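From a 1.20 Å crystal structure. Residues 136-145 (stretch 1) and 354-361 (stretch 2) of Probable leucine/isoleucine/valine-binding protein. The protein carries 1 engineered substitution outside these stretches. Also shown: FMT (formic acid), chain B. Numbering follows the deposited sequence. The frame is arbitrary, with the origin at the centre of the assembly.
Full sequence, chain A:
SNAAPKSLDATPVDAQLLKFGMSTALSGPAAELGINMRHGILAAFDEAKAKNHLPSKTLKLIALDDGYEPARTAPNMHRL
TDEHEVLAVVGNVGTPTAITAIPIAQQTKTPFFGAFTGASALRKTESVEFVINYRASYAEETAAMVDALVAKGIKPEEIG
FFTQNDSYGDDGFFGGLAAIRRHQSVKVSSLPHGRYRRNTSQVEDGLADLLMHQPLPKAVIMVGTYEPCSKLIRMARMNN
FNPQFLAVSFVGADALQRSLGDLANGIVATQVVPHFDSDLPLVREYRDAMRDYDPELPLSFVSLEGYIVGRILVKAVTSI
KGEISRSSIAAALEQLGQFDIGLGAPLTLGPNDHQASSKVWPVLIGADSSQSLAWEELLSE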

# COMPACT_ATOMS: atom_id res chain seq x y z
N ALA A 136 2.70 -4.74 -5.95
CA ALA A 136 2.84 -4.08 -7.23
C ALA A 136 3.06 -2.58 -7.02
O ALA A 136 2.76 -2.03 -5.95
N SER A 137 3.57 -1.93 -8.05
CA SER A 137 3.97 -0.53 -7.99
C SER A 137 2.89 0.43 -8.47
O SER A 137 1.91 0.03 -9.11
N TYR A 138 3.08 1.72 -8.20
CA TYR A 138 2.18 2.74 -8.73
C TYR A 138 2.26 2.78 -10.26
O TYR A 138 1.24 3.04 -10.93
N ALA A 139 3.44 2.55 -10.82
CA ALA A 139 3.57 2.48 -12.28
C ALA A 139 2.66 1.38 -12.82
O ALA A 139 1.99 1.57 -13.85
N GLU A 140 2.65 0.23 -12.16
CA GLU A 140 1.79 -0.87 -12.59
C GLU A 140 0.30 -0.57 -12.41
O GLU A 140 -0.51 -0.91 -13.27
N GLU A 141 -0.07 0.07 -11.31
CA GLU A 141 -1.48 0.41 -11.11
C GLU A 141 -1.96 1.40 -12.15
O GLU A 141 -3.04 1.23 -12.74
N THR A 142 -1.17 2.45 -12.37
CA THR A 142 -1.56 3.49 -13.32
C THR A 142 -1.56 3.01 -14.75
O THR A 142 -2.38 3.45 -15.56
N ALA A 143 -0.66 2.10 -15.09
CA ALA A 143 -0.67 1.51 -16.43
C ALA A 143 -1.97 0.75 -16.65
O ALA A 143 -2.59 0.85 -17.71
N ALA A 144 -2.38 -0.03 -15.66
CA ALA A 144 -3.62 -0.79 -15.78
C ALA A 144 -4.82 0.14 -15.98
O ALA A 144 -5.66 -0.11 -16.84
N MSE A 145 -4.88 1.21 -15.20
CA MSE A 145 -5.95 2.19 -15.31
C MSE A 145 -5.98 2.84 -16.68
O MSE A 145 -7.03 2.90 -17.33
N HIS A 354 13.27 -7.97 -6.19
CA HIS A 354 12.83 -7.49 -4.89
C HIS A 354 11.39 -7.01 -4.86
O HIS A 354 11.00 -6.25 -3.96
N GLN A 355 10.57 -7.46 -5.80
CA GLN A 355 9.14 -7.18 -5.75
C GLN A 355 8.40 -8.48 -6.01
O GLN A 355 8.51 -9.07 -7.09
N ALA A 356 7.65 -8.94 -5.02
CA ALA A 356 7.09 -10.28 -5.07
C ALA A 356 5.96 -10.43 -6.08
O ALA A 356 5.83 -11.48 -6.71
N SER A 357 5.15 -9.38 -6.22
CA SER A 357 3.93 -9.40 -7.02
C SER A 357 3.87 -8.19 -7.95
O SER A 357 4.24 -7.09 -7.53
N SER A 358 3.39 -8.38 -9.18
CA SER A 358 3.04 -7.26 -10.06
C SER A 358 1.53 -7.20 -10.30
O SER A 358 1.06 -6.42 -11.13
N LYS A 359 0.77 -8.00 -9.57
CA LYS A 359 -0.65 -8.13 -9.84
C LYS A 359 -1.44 -6.94 -9.29
O LYS A 359 -1.20 -6.47 -8.18
N VAL A 360 -2.37 -6.47 -10.11
CA VAL A 360 -3.24 -5.35 -9.75
C VAL A 360 -4.67 -5.86 -9.85
O VAL A 360 -5.08 -6.39 -10.89
N TRP A 361 -5.43 -5.71 -8.76
CA TRP A 361 -6.80 -6.16 -8.68
C TRP A 361 -7.73 -4.97 -8.61
O TRP A 361 -7.87 -4.37 -7.54

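How does Gln 355 reach the helix start? Its CA-to-CB bond points toward stretch 1, and chi1 and chi2 are both t, so the chain is extended as far as its amide, which chi3 of -62° then turns. Gln 355 NE2 donates to Glu 140 OE1 at 2.9 Å and to Ser 357 O at 2.8 Å, tying its own loop to the helix. Gln 355 NE2 also lies 3.5 Å from Ala 136 CA.

How is Ser 357 linked to Ala 136? Ser 357 O lies 3.2 Å from Ala 136 N, but the angle is too poor for a hydrogen bond. Water 1 makes the link, accepting from Ser 357 OG (2.7 Å; t rotamer) and Ala 136 N (3.1 Å) and donating to Lys 359 O (2.7 Å).

What holds Glu 140 in place for Ser 358? With chi1 m and chi2 t, its carboxylate turns back over the N-cap: Ser 137 N donates to Glu 140 OE1 (2.9 Å), while Ser 137 OG, on a p rotamer, caps Glu 140 N (3.0 Å). Glu 140 OE2 accepts from Ser 358 OG at 2.7 Å, with Ser 358 in m.

Where is the apolar contact? Ala 136 CB packs 3.5 Å from Lys 359 O, whereas the Lys 359 side chain starts away. Val 360, chi1 t, points toward the helix: Val 360 CG2 meets Ala 136 CB at 4.1 Å, and Val 360 CG1 meets Ala 144 CB at 4.3 Å. Apart from this contact, Tyr 138 OH donates to FMT O1 at 2.6 Å.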

# COMPACT_ATOMS: atom_id res chain seq x y z
CB ALA A 136 1.58 -4.31 -8.07
CB SER A 137 5.20 -0.33 -8.86
OG SER A 137 4.81 -0.41 -10.23
CB TYR A 138 2.43 4.14 -8.15
CG TYR A 138 2.20 4.23 -6.65
CD1 TYR A 138 1.11 3.61 -6.04
CD2 TYR A 138 3.08 4.94 -5.85
CE1 TYR A 138 0.91 3.70 -4.67
CE2 TYR A 138 2.89 5.04 -4.49
CZ TYR A 138 1.81 4.41 -3.90
OH TYR A 138 1.60 4.44 -2.55
CB ALA A 139 5.01 2.22 -12.67
CB GLU A 140 2.22 -2.17 -11.89
CG GLU A 140 3.59 -2.64 -12.40
CD GLU A 140 4.29 -3.66 -11.53
OE1 GLU A 140 4.09 -3.69 -10.30
OE2 GLU A 140 5.09 -4.44 -12.09
CB GLU A 141 -1.72 1.00 -9.72
CG GLU A 141 -1.51 0.03 -8.57
CD GLU A 141 -1.90 0.64 -7.25
OE1 GLU A 141 -3.07 1.05 -7.10
OE2 GLU A 141 -1.05 0.73 -6.34
CB THR A 142 -0.72 4.78 -13.17
OG1 THR A 142 0.67 4.48 -13.32
CG2 THR A 142 -0.98 5.46 -11.82
CB ALA A 143 0.54 0.59 -16.62
CB ALA A 144 -3.82 -1.68 -14.57
CB MSE A 145 -5.78 3.29 -14.27
CG MSE A 145 -5.97 2.88 -12.84
SE MSE A 145 -5.56 4.42 -11.79
CE MSE A 145 -6.20 3.84 -10.03
CB HIS A 354 13.78 -6.40 -4.38
CG HIS A 354 15.05 -6.95 -3.80
ND1 HIS A 354 16.02 -6.13 -3.26
CD2 HIS A 354 15.50 -8.22 -3.66
CE1 HIS A 354 17.02 -6.88 -2.83
NE2 HIS A 354 16.73 -8.15 -3.06
CB GLN A 355 8.74 -6.10 -6.75
CG GLN A 355 7.27 -5.71 -6.64
CD GLN A 355 6.87 -4.70 -7.68
OE1 GLN A 355 7.39 -3.58 -7.70
NE2 GLN A 355 5.96 -5.09 -8.56
CB ALA A 356 6.61 -10.70 -3.69
CB SER A 357 2.73 -9.37 -6.07
OG SER A 357 1.51 -9.15 -6.77
CB SER A 358 3.76 -7.34 -11.41
OG SER A 358 5.13 -6.99 -11.30
CB LYS A 359 -1.19 -9.43 -9.27
CG LYS A 359 -2.55 -9.84 -9.80
CD LYS A 359 -2.69 -11.35 -9.81
CE LYS A 359 -4.09 -11.79 -10.17
NZ LYS A 359 -4.25 -13.27 -10.01
CB VAL A 360 -3.01 -4.16 -10.70
CG1 VAL A 360 -4.03 -3.06 -10.46
CG2 VAL A 360 -1.58 -3.64 -10.57
CB TRP A 361 -7.02 -6.96 -7.40
CG TRP A 361 -6.54 -8.38 -7.39
CD1 TRP A 361 -7.26 -9.50 -7.72
CD2 TRP A 361 -5.25 -8.86 -6.95
NE1 TRP A 361 -6.51 -10.62 -7.53
CE2 TRP A 361 -5.27 -10.26 -7.06
CE3 TRP A 361 -4.09 -8.23 -6.50
CZ2 TRP A 361 -4.18 -11.04 -6.72
CZ3 TRP A 361 -3.01 -9.00 -6.15
CH2 TRP A 361 -3.05 -10.40 -6.26
C FMT B . 2.35 7.12 -0.52
O1 FMT B . 2.93 6.25 -1.18
O2 FMT B . 2.90 7.95 0.21
O HOH W 1 0.36 -6.80 -5.95